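Local coordinates for NRPS (Penicillium fellutanum, PDB 6NKI), which belongs to the nonribosomal peptide synthetases and contains a Rossmann-type domain of the male sterility family, which binds NADPH dihydro-nicotinamide-adenine-dinucleotide phosphate, at residues Q85-D90 with D100-T105. Residues are numbered along the deposited sequence; the frame is centred on the assembly and turned at random.
Sequences QVWPGD and DEHWET. With NDP (NADPH dihydro-nicotinamide-adenine-dinucleotide phosphate), chain B.
W87 and H102 lay their rings face to face, a worked example of two aromatic side chains joining a short helix to the outermost strand of the parallel Rossmann-type sheet. The indole can be followed outward. Its CB sits over the imidazole face, a CH-pi contact 4.3 Å from the H102 ring centroid. CG comes next, equally near CG and CD2 of H102, and CD1 then stands over the centre of the imidazole, 3.3 Å above its plane. The five-membered ring thus carries the stack, with centroids 3.7 Å apart and planes only 15° from parallel. NE1 passes above H102 ND1 at 3.4 Å, an angle too poor for a hydrogen bond, and CE2 still faces ND1. CD2 and CE3 lie against H102 CB, which sits over the six-membered ring in a second CH-pi contact, while CZ2, CZ3 and CH2 along the outer rim run under the carbonyl O of H102. The two side chains therefore run past one another in opposite directions, each CB resting on the other's ring. H102 achieves this with CG beside its backbone N and anti to its carbonyl carbon (chi1 -74°). P88 adds a looser touch, its CD 4.3 Å from H102 NE2.

W87 in turn stacks on Y51 of the neighbouring strand 47-54 and meets the ring of F25, so H102 adds the short, weakly bonded helix 100-103 to an aromatic group on the sheet. Beyond the strand end, D90 OD1 accepts a hydrogen bond from N6A of NDP at 3.0 Å and another from S92 N. With no hydrogen bond between the segments, the placing of helix against strand rests on the fit of two flat rings, which probably fixes their spacing and tilt more than their sliding.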
loop_
_atom_site.group_PDB
_atom_site.type_symbol
_atom_site.label_atom_id
_atom_site.label_comp_id
_atom_site.label_asym_id
_atom_site.label_seq_id
_atom_site.Cartn_x
_atom_site.Cartn_y
_atom_site.Cartn_z
ATOM N N GLN A 85 9.891 6.367 -27.360
ATOM C CA GLN A 85 10.278 5.922 -28.693
ATOM C C GLN A 85 9.928 4.452 -28.828
ATOM O O GLN A 85 10.240 3.645 -27.943
ATOM C CB GLN A 85 11.762 6.158 -28.978
ATOM C CG GLN A 85 12.093 7.623 -29.141
ATOM C CD GLN A 85 13.519 7.855 -29.601
ATOM O OE1 GLN A 85 14.292 6.910 -29.793
ATOM N NE2 GLN A 85 13.877 9.121 -29.775
ATOM N N VAL A 86 9.280 4.108 -29.923
ATOM C CA VAL A 86 8.763 2.767 -30.116
ATOM C C VAL A 86 9.710 2.014 -31.044
ATOM O O VAL A 86 10.098 2.525 -32.103
ATOM C CB VAL A 86 7.334 2.818 -30.676
ATOM C CG1 VAL A 86 6.819 1.436 -30.933
ATOM C CG2 VAL A 86 6.432 3.542 -29.703
ATOM N N TRP A 87 10.100 0.812 -30.639
ATOM C CA TRP A 87 10.917 -0.058 -31.480
ATOM C C TRP A 87 10.112 -1.264 -31.913
ATOM O O TRP A 87 9.824 -2.150 -31.071
ATOM C CB TRP A 87 12.180 -0.521 -30.760
ATOM C CG TRP A 87 13.223 0.512 -30.517
ATOM C CD1 TRP A 87 13.265 1.790 -30.994
ATOM C CD2 TRP A 87 14.381 0.342 -29.717
ATOM N NE1 TRP A 87 14.393 2.427 -30.534
ATOM C CE2 TRP A 87 15.090 1.553 -29.742
ATOM C CE3 TRP A 87 14.890 -0.726 -28.982
ATOM C CZ2 TRP A 87 16.273 1.722 -29.059
ATOM C CZ3 TRP A 87 16.068 -0.552 -28.304
ATOM C CH2 TRP A 87 16.748 0.657 -28.347
ATOM N N PRO A 88 9.757 -1.383 -33.177
ATOM C CA PRO A 88 9.102 -2.600 -33.666
ATOM C C PRO A 88 9.954 -3.834 -33.390
ATOM O O PRO A 88 11.175 -3.819 -33.560
ATOM C CB PRO A 88 8.945 -2.342 -35.164
ATOM C CG PRO A 88 8.995 -0.840 -35.299
ATOM C CD PRO A 88 9.950 -0.383 -34.245
ATOM N N GLY A 89 9.295 -4.901 -32.967
ATOM C CA GLY A 89 10.020 -6.097 -32.601
ATOM C C GLY A 89 9.086 -7.233 -32.260
ATOM O O GLY A 89 7.872 -7.151 -32.458
ATOM N N ASP A 90 9.685 -8.305 -31.746
ATOM C CA ASP A 90 8.982 -9.545 -31.450
ATOM C C ASP A 90 9.921 -10.458 -30.685
ATOM O O ASP A 90 10.992 -10.837 -31.170
ATOM C CB ASP A 90 8.452 -10.211 -32.735
ATOM C CG ASP A 90 7.571 -11.447 -32.461
ATOM O OD1 ASP A 90 7.575 -11.984 -31.328
ATOM O OD2 ASP A 90 6.819 -11.847 -33.379
ATOM N N ASP A 100 19.183 -3.867 -36.707
ATOM C CA ASP A 100 20.581 -3.769 -36.211
ATOM C C ASP A 100 20.785 -2.410 -35.538
ATOM O O ASP A 100 21.387 -2.370 -34.457
ATOM C CB ASP A 100 21.601 -3.924 -37.340
ATOM C CG ASP A 100 23.006 -3.559 -36.891
ATOM O OD1 ASP A 100 23.611 -4.366 -36.167
ATOM O OD2 ASP A 100 23.468 -2.458 -37.244
ATOM N N GLU A 101 20.219 -1.356 -36.125
ATOM C CA GLU A 101 20.328 0.033 -35.620
ATOM C C GLU A 101 19.750 0.113 -34.200
ATOM O O GLU A 101 20.365 0.769 -33.349
ATOM C CB GLU A 101 19.531 0.906 -36.585
ATOM C CG GLU A 101 19.458 2.367 -36.208
ATOM C CD GLU A 101 18.465 3.127 -37.069
ATOM O OE1 GLU A 101 17.539 2.484 -37.602
ATOM O OE2 GLU A 101 18.621 4.354 -37.209
ATOM N N HIS A 102 18.644 -0.585 -33.942
ATOM C CA HIS A 102 17.976 -0.573 -32.614
ATOM C C HIS A 102 18.835 -1.193 -31.506
ATOM O O HIS A 102 18.596 -0.821 -30.355
ATOM C CB HIS A 102 16.547 -1.118 -32.697
ATOM C CG HIS A 102 15.613 -0.154 -33.343
ATOM N ND1 HIS A 102 15.830 1.203 -33.303
ATOM C CD2 HIS A 102 14.470 -0.337 -34.033
ATOM C CE1 HIS A 102 14.866 1.819 -33.951
ATOM N NE2 HIS A 102 14.022 0.897 -34.408
ATOM N N TRP A 103 19.785 -2.081 -31.811
ATOM C CA TRP A 103 20.572 -2.690 -30.703
ATOM C C TRP A 103 21.275 -1.594 -29.904
ATOM O O TRP A 103 21.312 -1.680 -28.666
ATOM C CB TRP A 103 21.491 -3.799 -31.205
ATOM C CG TRP A 103 20.723 -5.073 -31.123
ATOM C CD1 TRP A 103 19.650 -5.412 -31.887
ATOM C CD2 TRP A 103 20.878 -6.119 -30.152
ATOM N NE1 TRP A 103 19.156 -6.619 -31.484
ATOM C CE2 TRP A 103 19.890 -7.081 -30.425
ATOM C CE3 TRP A 103 21.760 -6.350 -29.096
ATOM C CZ2 TRP A 103 19.756 -8.245 -29.674
ATOM C CZ3 TRP A 103 21.633 -7.506 -28.361
ATOM C CH2 TRP A 103 20.646 -8.443 -28.648
ATOM N N GLU A 104 21.762 -0.578 -30.601
ATOM C CA GLU A 104 22.273 0.638 -29.924
ATOM C C GLU A 104 23.124 0.308 -28.695
ATOM O O GLU A 104 22.924 0.971 -27.667
ATOM C CB GLU A 104 21.113 1.543 -29.516
ATOM C CG GLU A 104 21.507 3.001 -29.425
ATOM C CD GLU A 104 21.184 3.794 -30.676
ATOM O OE1 GLU A 104 20.200 3.446 -31.342
ATOM O OE2 GLU A 104 21.916 4.755 -30.974
ATOM N N THR A 105 23.950 -0.731 -28.763
ATOM C CA THR A 105 24.912 -0.987 -27.693
ATOM C C THR A 105 26.348 -0.903 -28.199
ATOM O O THR A 105 27.238 -1.581 -27.674
ATOM C CB THR A 105 24.635 -2.330 -27.014
ATOM O OG1 THR A 105 24.521 -3.372 -27.995
ATOM C CG2 THR A 105 23.343 -2.221 -26.206
HETATM P PA NDP B . -0.892 -10.042 -22.204
HETATM O O1A NDP B . -0.822 -11.535 -22.069
HETATM O O2A NDP B . -1.390 -9.440 -23.492
HETATM O O5B NDP B . 0.530 -9.267 -21.735
HETATM C C5B NDP B . 1.601 -9.944 -22.291
HETATM C C4B NDP B . 2.555 -8.936 -22.936
HETATM O O4B NDP B . 3.506 -9.680 -23.747
HETATM C C3B NDP B . 1.789 -7.951 -23.804
HETATM O O3B NDP B . 2.408 -6.711 -23.718
HETATM C C2B NDP B . 1.988 -8.479 -25.271
HETATM O O2B NDP B . 2.016 -7.511 -26.227
HETATM C C1B NDP B . 3.428 -9.165 -25.092
HETATM N N9A NDP B . 3.657 -10.291 -26.069
HETATM C C8A NDP B . 2.977 -11.525 -26.182
HETATM N N7A NDP B . 3.450 -12.308 -27.186
HETATM C C5A NDP B . 4.490 -11.537 -27.753
HETATM C C6A NDP B . 5.375 -11.775 -28.827
HETATM N N6A NDP B . 5.321 -12.949 -29.548
HETATM N N1A NDP B . 6.313 -10.851 -29.194
HETATM C C2A NDP B . 6.318 -9.702 -28.448
HETATM N N3A NDP B . 5.565 -9.331 -27.413
HETATM C C4A NDP B . 4.629 -10.284 -27.071
HETATM O O3 NDP B . -1.983 -9.549 -21.023
HETATM P PN NDP B . -1.803 -10.406 -19.664
HETATM O O1N NDP B . -2.601 -9.786 -18.584
HETATM O O2N NDP B . -1.886 -11.894 -19.933
HETATM O O5D NDP B . -0.089 -10.273 -18.980
HETATM C C5D NDP B . 0.327 -8.931 -18.710
HETATM C C4D NDP B . 1.197 -8.820 -17.364
HETATM O O4D NDP B . 0.406 -9.152 -16.214
HETATM C C3D NDP B . 2.410 -9.796 -17.357
HETATM O O3D NDP B . 3.603 -9.046 -17.236
HETATM C C2D NDP B . 2.237 -10.730 -16.125
HETATM O O2D NDP B . 3.379 -10.779 -15.289
HETATM C C1D NDP B . 1.147 -10.057 -15.335
HETATM N N1N NDP B . 0.061 -10.999 -14.783
HETATM C C2N NDP B . -1.156 -10.411 -14.615
HETATM C C3N NDP B . -2.233 -11.082 -14.181
HETATM C C7N NDP B . -3.361 -10.193 -14.019
HETATM O O7N NDP B . -3.687 -9.291 -14.784
HETATM N N7N NDP B . -4.002 -10.330 -12.831
HETATM C C4N NDP B . -2.218 -12.584 -13.861
HETATM C C5N NDP B . -0.821 -13.134 -13.916
HETATM C C6N NDP B . 0.235 -12.382 -14.349
HETATM P P2B NDP B . 0.432 -7.358 -27.216
HETATM O O1X NDP B . 0.766 -6.136 -28.014
HETATM O O2X NDP B . 0.359 -8.689 -27.971
HETATM O O3X NDP B . -0.492 -7.185 -26.052
#